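DNA helicase RecQ (Deinococcus radiodurans, PDB 4Q48) probably couples ATP hydrolysis to 3'-5' unwinding of duplex DNA, this fragment being its catalytic core of two helicase domains, a zinc-binding domain and an RQC domain. Local coordinates at residues V361-A366 with D486-L491; Q418-A423 with R471-Q476; S151-D156 with R188-S193; N347-L352 with S367-L372. All coordinates share one frame; numbering follows the deposited sequence.

Contact 1: residues V361-A366 with D486-L491; sequences VKRVEA and DDHFGL
Arg363 leaves its helix with CG anti to the backbone N (chi1 -179°) and stays extended from CG to NE, which carries its guanidinium straight across to Asp486 in the facing loop. Asp486, whose CG lies beside its own backbone N, comes from the opposite direction. The two meet in a salt bridge: NH2 of Arg363 donates to OD1 of Asp486 at 2.7 Å. The N-H points well at the oxygen (163°), and OD1 lies practically in the guanidinium plane, but the donor reaches it from above the carboxylate plane, 57° out. The second oxygen, OD2, is bound to Arg186 of the first helicase domain, so one carboxylate serves two arginines. His488 adds a looser contact, with its ring edge at CE1 standing 4.2 Å from Arg363 NH2. Arg363 NE also lies against the Trp153 ring. A leucine in place of Arg363 would probably leave Asp486 OD1 without its charged mate and the loop without this tie to the helix. This surface bridge joins helix 359-376 of the zinc-binding domain to the 486-491 loop between two short strands of the RQC domain, consistent with the hairpin wing of a winged-helix fold.

Contact 2: residues Q418-A423 with R471-Q476; sequences QMALSA and RSVLRQ
Ala420 and Leu474 mark the closest approach of two helical turns, their CA atoms 7.2 Å apart, a short spacing that goes with the small side chain on one side. The Ala420 methyl points at the other helix and meets two residues there. Leu474 supplies the nearer partner: its branch CD2 comes to 4.0 Å from Ala420 CB. Its CG sits beside the backbone N, anti to the carbonyl carbon (chi1 -66°), which swings the branched end inward although the bond to CB does not itself aim at the other helix. From the preceding position, Val473 points across directly and sets CG1 4.2 Å from Ala420 CB. Such apolar helix-against-helix packing is what builds the core of the RQC domain, a winged-helix member of the helix-turn-helix clan, and here it clamps helix 414-426 onto helix 467-479. No hydrogen bond crosses the interface; all three residues are buried. The apolar patch carries on beyond them: Ala420 and Leu421 also touch Leu477, one turn on from Val473 and Leu474, while Leu421 reaches Ile500 and Leu501 of helix 498-501. Leu474 further rests on Thr437 of helix 433-441.

Contact 3: residues S151-D156 with R188-S193; sequences SQWGHD and RADIKS
Asp190 reaches from helix 185-194 toward Ser151, and nearly every atom of its side chain finds something in the facing loop. Asp190 CB packs beside the serine, 3.9 Å from Ser151 CB. One bond further out, Asp190 CG stands 3.8 Å from Ser151 OG. At the tip, Asp190 OD2 accepts the one hydrogen bond of the contact, from Ser151 OG at 3.1 Å. The serine OG lies anti to the backbone N (chi1 -173°), which turns it to this carboxylate. The hydroxyl comes to the anti side of the carboxylate, 32° out of its plane. Asp190 OD2 also lies at the edge of the Trp153 indole, near its plane and 3.7 Å from Trp153 CD1; the ring and carboxylate planes are 58° apart. Ser151 OG works in two directions, for while donating to Asp190 it accepts from the backbone N of Trp153 at 2.9 Å, closing an ST turn. The turn holds the serine hydroxyl in place and probably helps to set the indole beside the same carboxylate. Replacing Ser151 by alanine removes the hydroxyl, which would probably leave Asp190 OD2 without this donor and the Trp153 N-H without its turn-closing acceptor. Beyond the contact, Trp153 makes a cation-pi interaction with Arg186 and packs on Val364 and Ser367 of helix 359-376. The Ser-Gln-Trp-Gly-His-Asp sequence following the DEAH box matches the start of the aromatic-rich loop of RecQ helicases, which in relatives links DNA binding to ATP hydrolysis; here its first residues are pinned to a helix of the first RecA-like domain.

Contact 4: residues N347-L352 with S367-L372; sequences NVRRML and SKLDAL
The guanidinium of Arg349 approaches Leu369 obliquely, with NH1 3.7 Å from the methyl CD2. More of the Arg349 contact is aliphatic: CG comes to 3.6 Å from Leu369 CD2, and the two side chains cross at about a right angle. A bend at chi3 (-88°) folds the arginine chain so that the charged end stays near the leucine. Asp370 is of opposite charge but too distant for a salt bridge, its OD1 6.7 Å from Arg349 NH1. Val348 meets the leucine differently, tip to tip, with CG1 4.1 Å from CD2 of Leu369. With CG anti to the backbone N (chi1 172°), Leu369 turns its branched end to the other helix, where CD2 meets both partners. No hydrogen bond crosses between the segments. Around them, Leu352 continues the apolar seam onto Ala366. On other sides of helix 359-376, Lys368 forms salt bridges with Asp184 and Glu318, one from each helicase domain, and Asp370 bonds to Ser479 of the RQC domain. The pair is a helical hairpin, helix 342-354 folding back through a short turn onto helix 359-376, and it belongs to the RecQ zinc-binding domain, whose zinc ion is held by Cys381, Cys398, Cys401 and Cys404.

How the contacts relate
Contact 2 is the fully buried member, purely apolar and internal to the RQC domain; contact 3 is partly buried and polar within the first helicase domain; contacts 1 and 4 lie at the surface. Helix 359-376 takes part in both surface contacts, by a salt bridge to the RQC domain in contact 1 and by aliphatic packing on its preceding helix in contact 4. Trp153 brings contact 3 against the same helix. Contact 2 touches none of the others, though its nearest atoms come within about 5 Å of contact 1. The salt bridge of contact 1 and the packing of Trp153 both cross between domains.

Contact 1: residues V361-A366 with D486-L491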
loop_
_atom_site.group_PDB
_atom_site.type_symbol
_atom_site.label_atom_id
_atom_site.label_comp_id
_atom_site.label_asym_id
_atom_site.label_seq_id
_atom_site.Cartn_x
_atom_site.Cartn_y
_atom_site.Cartn_z
ATOM N N VAL A 361 -16.527 -3.812 5.531
ATOM C CA VAL A 361 -15.344 -4.643 5.691
ATOM C C VAL A 361 -15.395 -5.820 4.705
ATOM O O VAL A 361 -14.370 -6.227 4.153
ATOM C CB VAL A 361 -15.208 -5.147 7.128
ATOM C CG1 VAL A 361 -13.958 -6.021 7.276
ATOM C CG2 VAL A 361 -15.144 -3.962 8.063
ATOM N N LYS A 362 -16.592 -6.363 4.495
ATOM C CA LYS A 362 -16.820 -7.377 3.463
ATOM C C LYS A 362 -16.570 -6.803 2.061
ATOM O O LYS A 362 -16.156 -7.524 1.145
ATOM C CB LYS A 362 -18.247 -7.930 3.545
ATOM C CG LYS A 362 -18.427 -9.033 4.546
ATOM C CD LYS A 362 -19.721 -9.766 4.290
ATOM C CE LYS A 362 -19.667 -11.149 4.884
ATOM N NZ LYS A 362 -19.060 -11.053 6.235
ATOM N N ARG A 363 -16.864 -5.517 1.902
ATOM C CA ARG A 363 -16.668 -4.836 0.645
ATOM C C ARG A 363 -15.184 -4.611 0.380
ATOM O O ARG A 363 -14.699 -4.863 -0.722
ATOM C CB ARG A 363 -17.415 -3.510 0.638
ATOM C CG ARG A 363 -17.268 -2.750 -0.665
ATOM C CD ARG A 363 -18.267 -1.614 -0.785
ATOM N NE ARG A 363 -18.064 -0.861 -2.023
ATOM C CZ ARG A 363 -18.464 0.395 -2.210
ATOM N NH1 ARG A 363 -19.092 1.050 -1.235
ATOM N NH2 ARG A 363 -18.240 0.997 -3.370
ATOM N N VAL A 364 -14.471 -4.146 1.400
ATOM C CA VAL A 364 -13.033 -3.956 1.329
ATOM C C VAL A 364 -12.288 -5.278 1.088
ATOM O O VAL A 364 -11.466 -5.356 0.176
ATOM C CB VAL A 364 -12.503 -3.263 2.629
ATOM C CG1 VAL A 364 -10.979 -3.361 2.766
ATOM C CG2 VAL A 364 -12.936 -1.812 2.651
ATOM N N GLU A 365 -12.580 -6.311 1.883
ATOM C CA GLU A 365 -11.893 -7.606 1.755
ATOM C C GLU A 365 -12.071 -8.233 0.348
ATOM O O GLU A 365 -11.217 -8.973 -0.131
ATOM C CB GLU A 365 -12.365 -8.594 2.841
ATOM C CG GLU A 365 -11.993 -8.237 4.306
ATOM C CD GLU A 365 -10.480 -8.042 4.563
ATOM O OE1 GLU A 365 -9.648 -8.800 4.006
ATOM O OE2 GLU A 365 -10.116 -7.119 5.341
ATOM N N ALA A 366 -13.176 -7.926 -0.316
ATOM C CA ALA A 366 -13.441 -8.482 -1.627
ATOM C C ALA A 366 -12.629 -7.783 -2.720
ATOM O O ALA A 366 -12.259 -8.408 -3.721
ATOM C CB ALA A 366 -14.937 -8.402 -1.949
ATOM N N ASP A 486 -17.036 2.220 -8.526
ATOM C CA ASP A 486 -17.943 2.432 -7.393
ATOM C C ASP A 486 -18.879 3.666 -7.390
ATOM O O ASP A 486 -19.396 4.071 -6.342
ATOM C CB ASP A 486 -17.098 2.355 -6.118
ATOM C CG ASP A 486 -16.476 0.949 -5.925
ATOM O OD1 ASP A 486 -17.248 -0.024 -5.672
ATOM O OD2 ASP A 486 -15.232 0.819 -6.080
ATOM N N ASP A 487 -19.114 4.227 -8.574
ATOM C CA ASP A 487 -20.470 4.559 -8.963
ATOM C C ASP A 487 -21.191 3.234 -8.738
ATOM O O ASP A 487 -20.613 2.159 -8.914
ATOM C CB ASP A 487 -20.556 5.014 -10.412
ATOM C CG ASP A 487 -21.937 5.499 -10.787
ATOM O OD1 ASP A 487 -22.916 4.877 -10.340
ATOM O OD2 ASP A 487 -22.050 6.492 -11.542
ATOM N N HIS A 488 -22.448 3.260 -8.340
ATOM C CA HIS A 488 -23.056 1.985 -7.980
ATOM C C HIS A 488 -23.467 1.125 -9.176
ATOM O O HIS A 488 -24.602 1.118 -9.682
ATOM C CB HIS A 488 -24.104 2.256 -6.944
ATOM C CG HIS A 488 -23.459 2.783 -5.703
ATOM N ND1 HIS A 488 -22.132 2.519 -5.425
ATOM C CD2 HIS A 488 -23.890 3.613 -4.725
ATOM C CE1 HIS A 488 -21.784 3.130 -4.308
ATOM N NE2 HIS A 488 -22.833 3.800 -3.862
ATOM N N PHE A 489 -22.391 0.454 -9.600
ATOM C CA PHE A 489 -22.241 -0.450 -10.725
ATOM C C PHE A 489 -22.136 0.268 -12.051
ATOM O O PHE A 489 -21.939 -0.374 -13.084
ATOM C CB PHE A 489 -23.418 -1.438 -10.736
ATOM C CG PHE A 489 -23.569 -2.152 -9.444
ATOM C CD1 PHE A 489 -22.453 -2.708 -8.823
ATOM C CD2 PHE A 489 -24.784 -2.184 -8.794
ATOM C CE1 PHE A 489 -22.554 -3.325 -7.610
ATOM C CE2 PHE A 489 -24.891 -2.815 -7.570
ATOM C CZ PHE A 489 -23.766 -3.381 -6.981
ATOM N N GLY A 490 -22.116 1.595 -12.009
ATOM C CA GLY A 490 -21.834 2.365 -13.209
ATOM C C GLY A 490 -20.342 2.508 -13.412
ATOM O O GLY A 490 -19.585 2.730 -12.468
ATOM N N LEU A 491 -19.908 2.399 -14.656
ATOM C CA LEU A 491 -18.478 2.374 -14.929
ATOM C C LEU A 491 -18.047 3.680 -15.602
ATOM O O LEU A 491 -18.644 4.084 -16.602
ATOM C CB LEU A 491 -18.141 1.158 -15.797
ATOM C CG LEU A 491 -18.551 -0.152 -15.125
ATOM C CD1 LEU A 491 -18.424 -1.324 -16.056
ATOM C CD2 LEU A 491 -17.667 -0.365 -13.922
#

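Contact 2: residues Q418-A423 with R471-Q476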
loop_
_atom_site.group_PDB
_atom_site.type_symbol
_atom_site.label_atom_id
_atom_site.label_comp_id
_atom_site.label_asym_id
_atom_site.label_seq_id
_atom_site.Cartn_x
_atom_site.Cartn_y
_atom_site.Cartn_z
ATOM N N GLN A 418 -10.826 -1.024 -26.500
ATOM C CA GLN A 418 -11.117 0.305 -27.060
ATOM C C GLN A 418 -12.630 0.473 -27.281
ATOM O O GLN A 418 -13.222 1.472 -26.846
ATOM C CB GLN A 418 -10.380 0.538 -28.369
ATOM C CG GLN A 418 -8.854 0.548 -28.318
ATOM C CD GLN A 418 -8.231 0.564 -29.735
ATOM O OE1 GLN A 418 -8.926 0.376 -30.749
ATOM N NE2 GLN A 418 -6.935 0.789 -29.803
ATOM N N MET A 419 -13.261 -0.512 -27.926
ATOM C CA MET A 419 -14.705 -0.461 -28.117
ATOM C C MET A 419 -15.416 -0.233 -26.798
ATOM O O MET A 419 -16.323 0.597 -26.693
ATOM C CB MET A 419 -15.224 -1.726 -28.727
ATOM C CG MET A 419 -15.094 -1.807 -30.179
ATOM S SD MET A 419 -15.645 -3.441 -30.703
ATOM C CE MET A 419 -14.437 -3.748 -32.006
ATOM N N ALA A 420 -14.968 -0.943 -25.777
ATOM C CA ALA A 420 -15.641 -0.871 -24.500
ATOM C C ALA A 420 -15.436 0.497 -23.882
ATOM O O ALA A 420 -16.398 1.116 -23.443
ATOM C CB ALA A 420 -15.155 -1.981 -23.568
ATOM N N LEU A 421 -14.200 0.987 -23.894
ATOM C CA LEU A 421 -13.912 2.301 -23.319
ATOM C C LEU A 421 -14.695 3.419 -24.053
ATOM O O LEU A 421 -15.185 4.360 -23.419
ATOM C CB LEU A 421 -12.408 2.586 -23.340
ATOM C CG LEU A 421 -11.504 1.703 -22.457
ATOM C CD1 LEU A 421 -10.055 1.966 -22.768
ATOM C CD2 LEU A 421 -11.727 1.803 -20.943
ATOM N N SER A 422 -14.838 3.328 -25.373
ATOM C CA SER A 422 -15.576 4.390 -26.039
ATOM C C SER A 422 -17.039 4.302 -25.648
ATOM O O SER A 422 -17.680 5.329 -25.367
ATOM C CB SER A 422 -15.407 4.337 -27.543
ATOM O OG SER A 422 -14.040 4.539 -27.848
ATOM N N ALA A 423 -17.532 3.071 -25.561
ATOM C CA ALA A 423 -18.934 2.818 -25.304
ATOM C C ALA A 423 -19.349 3.494 -24.006
ATOM O O ALA A 423 -20.376 4.179 -23.930
ATOM C CB ALA A 423 -19.182 1.326 -25.227
ATOM N N ARG A 471 -18.378 -8.952 -20.695
ATOM C CA ARG A 471 -18.431 -8.822 -19.246
ATOM C C ARG A 471 -17.039 -9.073 -18.714
ATOM O O ARG A 471 -16.589 -8.427 -17.745
ATOM C CB ARG A 471 -19.431 -9.796 -18.628
ATOM C CG ARG A 471 -20.892 -9.441 -18.855
ATOM C CD ARG A 471 -21.238 -8.018 -18.409
ATOM N NE ARG A 471 -21.427 -7.901 -16.969
ATOM C CZ ARG A 471 -22.589 -8.116 -16.356
ATOM N NH1 ARG A 471 -23.656 -8.474 -17.072
ATOM N NH2 ARG A 471 -22.682 -7.979 -15.029
ATOM N N SER A 472 -16.365 -10.016 -19.370
ATOM C CA SER A 472 -14.984 -10.365 -19.072
ATOM C C SER A 472 -14.022 -9.201 -19.369
ATOM O O SER A 472 -13.249 -8.783 -18.488
ATOM C CB SER A 472 -14.583 -11.606 -19.868
ATOM O OG SER A 472 -13.172 -11.715 -19.939
ATOM N N VAL A 473 -14.102 -8.663 -20.591
ATOM C CA VAL A 473 -13.297 -7.512 -20.987
ATOM C C VAL A 473 -13.526 -6.395 -19.979
ATOM O O VAL A 473 -12.565 -5.756 -19.516
ATOM C CB VAL A 473 -13.650 -6.998 -22.408
ATOM C CG1 VAL A 473 -13.188 -5.577 -22.590
ATOM C CG2 VAL A 473 -13.047 -7.872 -23.492
ATOM N N LEU A 474 -14.792 -6.182 -19.609
ATOM C CA LEU A 474 -15.119 -5.124 -18.657
ATOM C C LEU A 474 -14.516 -5.345 -17.281
ATOM O O LEU A 474 -13.996 -4.399 -16.706
ATOM C CB LEU A 474 -16.635 -4.929 -18.539
ATOM C CG LEU A 474 -17.321 -4.398 -19.819
ATOM C CD1 LEU A 474 -18.837 -4.556 -19.739
ATOM C CD2 LEU A 474 -16.931 -2.934 -20.152
ATOM N N ARG A 475 -14.518 -6.576 -16.770
ATOM C CA ARG A 475 -13.937 -6.817 -15.457
ATOM C C ARG A 475 -12.478 -6.518 -15.521
ATOM O O ARG A 475 -11.887 -5.938 -14.607
ATOM C CB ARG A 475 -14.181 -8.248 -14.990
ATOM C CG ARG A 475 -15.593 -8.464 -14.454
ATOM C CD ARG A 475 -15.766 -9.814 -13.775
ATOM N NE ARG A 475 -15.442 -10.907 -14.685
ATOM C CZ ARG A 475 -16.330 -11.469 -15.507
ATOM N NH1 ARG A 475 -17.587 -11.039 -15.495
ATOM N NH2 ARG A 475 -15.967 -12.467 -16.316
ATOM N N GLN A 476 -11.903 -6.892 -16.644
ATOM C CA GLN A 476 -10.483 -6.770 -16.822
ATOM C C GLN A 476 -10.111 -5.296 -16.835
ATOM O O GLN A 476 -9.137 -4.892 -16.184
ATOM C CB GLN A 476 -10.052 -7.476 -18.109
ATOM C CG GLN A 476 -8.595 -7.810 -18.088
ATOM C CD GLN A 476 -8.280 -8.943 -17.117
ATOM O OE1 GLN A 476 -8.978 -9.969 -17.074
ATOM N NE2 GLN A 476 -7.278 -8.712 -16.261
#

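Contact 3: residues S151-D156 with R188-S193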
loop_
_atom_site.group_PDB
_atom_site.type_symbol
_atom_site.label_atom_id
_atom_site.label_comp_id
_atom_site.label_asym_id
_atom_site.label_seq_id
_atom_site.Cartn_x
_atom_site.Cartn_y
_atom_site.Cartn_z
ATOM N N SER A 151 -9.849 6.421 6.010
ATOM C CA SER A 151 -10.623 5.680 5.014
ATOM C C SER A 151 -11.255 4.397 5.531
ATOM O O SER A 151 -10.647 3.679 6.332
ATOM C CB SER A 151 -9.729 5.333 3.818
ATOM O OG SER A 151 -10.482 4.748 2.774
ATOM N N GLN A 152 -12.487 4.129 5.090
ATOM C CA GLN A 152 -13.123 2.827 5.314
ATOM C C GLN A 152 -12.295 1.770 4.586
ATOM O O GLN A 152 -12.296 0.598 4.956
ATOM C CB GLN A 152 -14.569 2.792 4.795
ATOM C CG GLN A 152 -14.651 2.805 3.260
ATOM C CD GLN A 152 -15.879 3.500 2.680
ATOM O OE1 GLN A 152 -16.146 4.676 2.963
ATOM N NE2 GLN A 152 -16.613 2.781 1.830
ATOM N N TRP A 153 -11.592 2.203 3.541
ATOM C CA TRP A 153 -10.892 1.289 2.643
ATOM C C TRP A 153 -9.499 0.819 3.047
ATOM O O TRP A 153 -9.302 -0.344 3.396
ATOM C CB TRP A 153 -10.790 1.929 1.248
ATOM C CG TRP A 153 -12.135 2.200 0.625
ATOM C CD1 TRP A 153 -12.828 3.384 0.625
ATOM C CD2 TRP A 153 -12.960 1.252 -0.069
ATOM N NE1 TRP A 153 -14.031 3.226 -0.030
ATOM C CE2 TRP A 153 -14.132 1.930 -0.468
ATOM C CE3 TRP A 153 -12.816 -0.104 -0.400
ATOM C CZ2 TRP A 153 -15.145 1.301 -1.173
ATOM C CZ3 TRP A 153 -13.823 -0.722 -1.100
ATOM C CH2 TRP A 153 -14.973 -0.021 -1.480
ATOM N N GLY A 154 -8.549 1.743 3.059
ATOM C CA GLY A 154 -7.153 1.374 2.933
ATOM C C GLY A 154 -6.398 0.519 3.928
ATOM O O GLY A 154 -5.328 0.011 3.565
ATOM N N HIS A 155 -6.921 0.330 5.141
ATOM C CA HIS A 155 -6.121 -0.316 6.181
ATOM C C HIS A 155 -6.963 -0.320 7.450
ATOM O O HIS A 155 -8.150 -0.645 7.406
ATOM C CB HIS A 155 -4.785 0.452 6.347
ATOM C CG HIS A 155 -3.713 -0.263 7.119
ATOM N ND1 HIS A 155 -3.513 -0.088 8.473
ATOM C CD2 HIS A 155 -2.759 -1.141 6.710
ATOM C CE1 HIS A 155 -2.488 -0.827 8.866
ATOM N NE2 HIS A 155 -2.018 -1.479 7.813
ATOM N N ASP A 156 -6.375 0.078 8.569
ATOM C CA ASP A 156 -7.120 0.138 9.811
ATOM C C ASP A 156 -7.915 1.422 9.837
ATOM O O ASP A 156 -7.359 2.503 10.001
ATOM C CB ASP A 156 -6.205 0.084 11.048
ATOM C CG ASP A 156 -5.077 -0.945 10.929
ATOM O OD1 ASP A 156 -5.272 -2.002 10.282
ATOM O OD2 ASP A 156 -3.995 -0.698 11.517
ATOM N N ARG A 188 -6.269 6.795 -1.373
ATOM C CA ARG A 188 -5.609 8.046 -1.749
ATOM C C ARG A 188 -6.648 9.144 -1.949
ATOM O O ARG A 188 -6.414 10.308 -1.631
ATOM C CB ARG A 188 -4.809 7.854 -3.041
ATOM C CG ARG A 188 -3.644 6.894 -2.938
ATOM C CD ARG A 188 -2.649 7.149 -4.052
ATOM N NE ARG A 188 -3.233 6.791 -5.348
ATOM C CZ ARG A 188 -3.228 5.553 -5.843
ATOM N NH1 ARG A 188 -2.647 4.577 -5.169
ATOM N NH2 ARG A 188 -3.780 5.282 -7.023
ATOM N N ALA A 189 -7.794 8.760 -2.498
ATOM C CA ALA A 189 -8.856 9.700 -2.785
ATOM C C ALA A 189 -9.545 10.203 -1.513
ATOM O O ALA A 189 -9.905 11.379 -1.416
ATOM C CB ALA A 189 -9.863 9.052 -3.728
ATOM N N ASP A 190 -9.664 9.316 -0.525
ATOM C CA ASP A 190 -10.359 9.586 0.733
ATOM C C ASP A 190 -9.556 10.408 1.728
ATOM O O ASP A 190 -10.119 11.192 2.494
ATOM C CB ASP A 190 -10.696 8.258 1.406
ATOM C CG ASP A 190 -12.098 7.797 1.133
ATOM O OD1 ASP A 190 -12.721 8.331 0.183
ATOM O OD2 ASP A 190 -12.547 6.869 1.856
ATOM N N ILE A 191 -8.236 10.263 1.686
ATOM C CA ILE A 191 -7.354 11.114 2.470
ATOM C C ILE A 191 -7.472 12.553 1.997
ATOM O O ILE A 191 -7.591 13.464 2.817
ATOM C CB ILE A 191 -5.896 10.651 2.364
ATOM C CG1 ILE A 191 -5.747 9.259 2.974
ATOM C CG2 ILE A 191 -4.968 11.638 3.052
ATOM C CD1 ILE A 191 -4.370 8.617 2.741
ATOM N N LYS A 192 -7.505 12.747 0.680
ATOM C CA LYS A 192 -7.615 14.076 0.119
ATOM C C LYS A 192 -8.884 14.714 0.707
ATOM O O LYS A 192 -8.869 15.868 1.141
ATOM C CB LYS A 192 -7.647 14.022 -1.414
ATOM C CG LYS A 192 -6.317 13.578 -2.060
ATOM C CD LYS A 192 -6.430 13.424 -3.590
ATOM C CE LYS A 192 -5.158 12.827 -4.220
ATOM N NZ LYS A 192 -4.461 13.720 -5.221
ATOM N N SER A 193 -9.961 13.945 0.791
ATOM C CA SER A 193 -11.237 14.512 1.219
ATOM C C SER A 193 -11.290 14.929 2.695
ATOM O O SER A 193 -11.877 15.960 3.028
ATOM C CB SER A 193 -12.369 13.529 0.934
ATOM O OG SER A 193 -12.884 13.741 -0.365
#

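Contact 4: residues N347-L352 with S367-L372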
loop_
_atom_site.group_PDB
_atom_site.type_symbol
_atom_site.label_atom_id
_atom_site.label_comp_id
_atom_site.label_asym_id
_atom_site.label_seq_id
_atom_site.Cartn_x
_atom_site.Cartn_y
_atom_site.Cartn_z
ATOM N N ASN A 347 -10.969 -21.309 -0.554
ATOM C CA ASN A 347 -10.979 -21.278 0.901
ATOM C C ASN A 347 -11.158 -19.846 1.379
ATOM O O ASN A 347 -11.926 -19.587 2.311
ATOM C CB ASN A 347 -9.686 -21.892 1.472
ATOM C CG ASN A 347 -9.813 -22.314 2.949
ATOM O OD1 ASN A 347 -10.547 -21.705 3.731
ATOM N ND2 ASN A 347 -9.073 -23.355 3.331
ATOM N N VAL A 348 -10.491 -18.917 0.698
ATOM C CA VAL A 348 -10.576 -17.510 1.055
ATOM C C VAL A 348 -11.959 -16.928 0.839
ATOM O O VAL A 348 -12.493 -16.263 1.719
ATOM C CB VAL A 348 -9.580 -16.673 0.244
ATOM C CG1 VAL A 348 -9.931 -15.180 0.309
ATOM C CG2 VAL A 348 -8.173 -16.942 0.724
ATOM N N ARG A 349 -12.551 -17.200 -0.320
ATOM C CA ARG A 349 -13.854 -16.621 -0.641
ATOM C C ARG A 349 -14.924 -17.202 0.279
ATOM O O ARG A 349 -15.943 -16.545 0.539
ATOM C CB ARG A 349 -14.189 -16.775 -2.131
ATOM C CG ARG A 349 -13.572 -15.629 -2.938
ATOM C CD ARG A 349 -14.334 -15.246 -4.197
ATOM N NE ARG A 349 -13.914 -16.043 -5.350
ATOM C CZ ARG A 349 -13.063 -15.625 -6.283
ATOM N NH1 ARG A 349 -12.537 -14.410 -6.212
ATOM N NH2 ARG A 349 -12.743 -16.429 -7.288
ATOM N N ARG A 350 -14.683 -18.407 0.803
ATOM C CA ARG A 350 -15.649 -19.006 1.725
ATOM C C ARG A 350 -15.601 -18.313 3.087
ATOM O O ARG A 350 -16.639 -18.003 3.664
ATOM C CB ARG A 350 -15.365 -20.498 1.941
ATOM C CG ARG A 350 -16.085 -21.066 3.178
ATOM C CD ARG A 350 -15.679 -22.498 3.591
ATOM N NE ARG A 350 -14.437 -22.558 4.379
ATOM C CZ ARG A 350 -14.316 -22.161 5.650
ATOM N NH1 ARG A 350 -15.354 -21.643 6.301
ATOM N NH2 ARG A 350 -13.146 -22.262 6.273
ATOM N N MET A 351 -14.401 -18.004 3.566
ATOM C CA MET A 351 -14.257 -17.276 4.818
ATOM C C MET A 351 -14.816 -15.862 4.751
ATOM O O MET A 351 -15.396 -15.392 5.730
ATOM C CB MET A 351 -12.803 -17.234 5.240
ATOM C CG MET A 351 -12.347 -18.542 5.789
ATOM S SD MET A 351 -10.583 -18.563 6.031
ATOM C CE MET A 351 -10.389 -20.264 6.540
ATOM N N LEU A 352 -14.636 -15.174 3.622
ATOM C CA LEU A 352 -15.270 -13.878 3.474
ATOM C C LEU A 352 -16.763 -14.071 3.642
ATOM O O LEU A 352 -17.418 -13.288 4.331
ATOM C CB LEU A 352 -14.965 -13.227 2.120
ATOM C CG LEU A 352 -15.683 -11.876 1.876
ATOM C CD1 LEU A 352 -15.415 -10.814 2.973
ATOM C CD2 LEU A 352 -15.441 -11.305 0.463
ATOM N N SER A 367 -12.399 -6.481 -2.575
ATOM C CA SER A 367 -11.562 -5.811 -3.553
ATOM C C SER A 367 -10.091 -6.053 -3.215
ATOM O O SER A 367 -9.255 -6.096 -4.124
ATOM C CB SER A 367 -11.851 -4.323 -3.629
ATOM O OG SER A 367 -11.669 -3.741 -2.376
ATOM N N LYS A 368 -9.771 -6.203 -1.923
ATOM C CA LYS A 368 -8.405 -6.546 -1.531
ATOM C C LYS A 368 -7.987 -7.771 -2.291
ATOM O O LYS A 368 -6.928 -7.789 -2.912
ATOM C CB LYS A 368 -8.275 -6.822 -0.031
ATOM C CG LYS A 368 -8.294 -5.609 0.880
ATOM C CD LYS A 368 -7.494 -4.434 0.312
ATOM C CE LYS A 368 -7.453 -3.246 1.288
ATOM N NZ LYS A 368 -6.613 -2.110 0.792
ATOM N N LEU A 369 -8.861 -8.775 -2.261
ATOM C CA LEU A 369 -8.647 -10.051 -2.924
ATOM C C LEU A 369 -8.622 -9.898 -4.442
ATOM O O LEU A 369 -7.842 -10.558 -5.118
ATOM C CB LEU A 369 -9.728 -11.051 -2.520
ATOM C CG LEU A 369 -9.674 -12.348 -3.326
ATOM C CD1 LEU A 369 -8.387 -13.085 -2.984
ATOM C CD2 LEU A 369 -10.890 -13.206 -3.125
ATOM N N ASP A 370 -9.501 -9.055 -4.980
ATOM C CA ASP A 370 -9.557 -8.844 -6.426
ATOM C C ASP A 370 -8.261 -8.208 -6.906
ATOM O O ASP A 370 -7.732 -8.552 -7.968
ATOM C CB ASP A 370 -10.744 -7.965 -6.816
ATOM C CG ASP A 370 -10.786 -7.675 -8.320
ATOM O OD1 ASP A 370 -11.207 -8.554 -9.141
ATOM O OD2 ASP A 370 -10.357 -6.546 -8.679
ATOM N N ALA A 371 -7.761 -7.272 -6.113
ATOM C CA ALA A 371 -6.523 -6.638 -6.422
ATOM C C ALA A 371 -5.441 -7.710 -6.472
ATOM O O ALA A 371 -4.716 -7.825 -7.473
ATOM C CB ALA A 371 -6.201 -5.604 -5.405
ATOM N N LEU A 372 -5.375 -8.530 -5.421
ATOM C CA LEU A 372 -4.307 -9.501 -5.296
ATOM C C LEU A 372 -4.314 -10.521 -6.444
ATOM O O LEU A 372 -3.294 -10.742 -7.106
ATOM C CB LEU A 372 -4.421 -10.203 -3.943
ATOM C CG LEU A 372 -3.314 -11.191 -3.572
ATOM C CD1 LEU A 372 -1.940 -10.578 -3.809
ATOM C CD2 LEU A 372 -3.465 -11.533 -2.112
#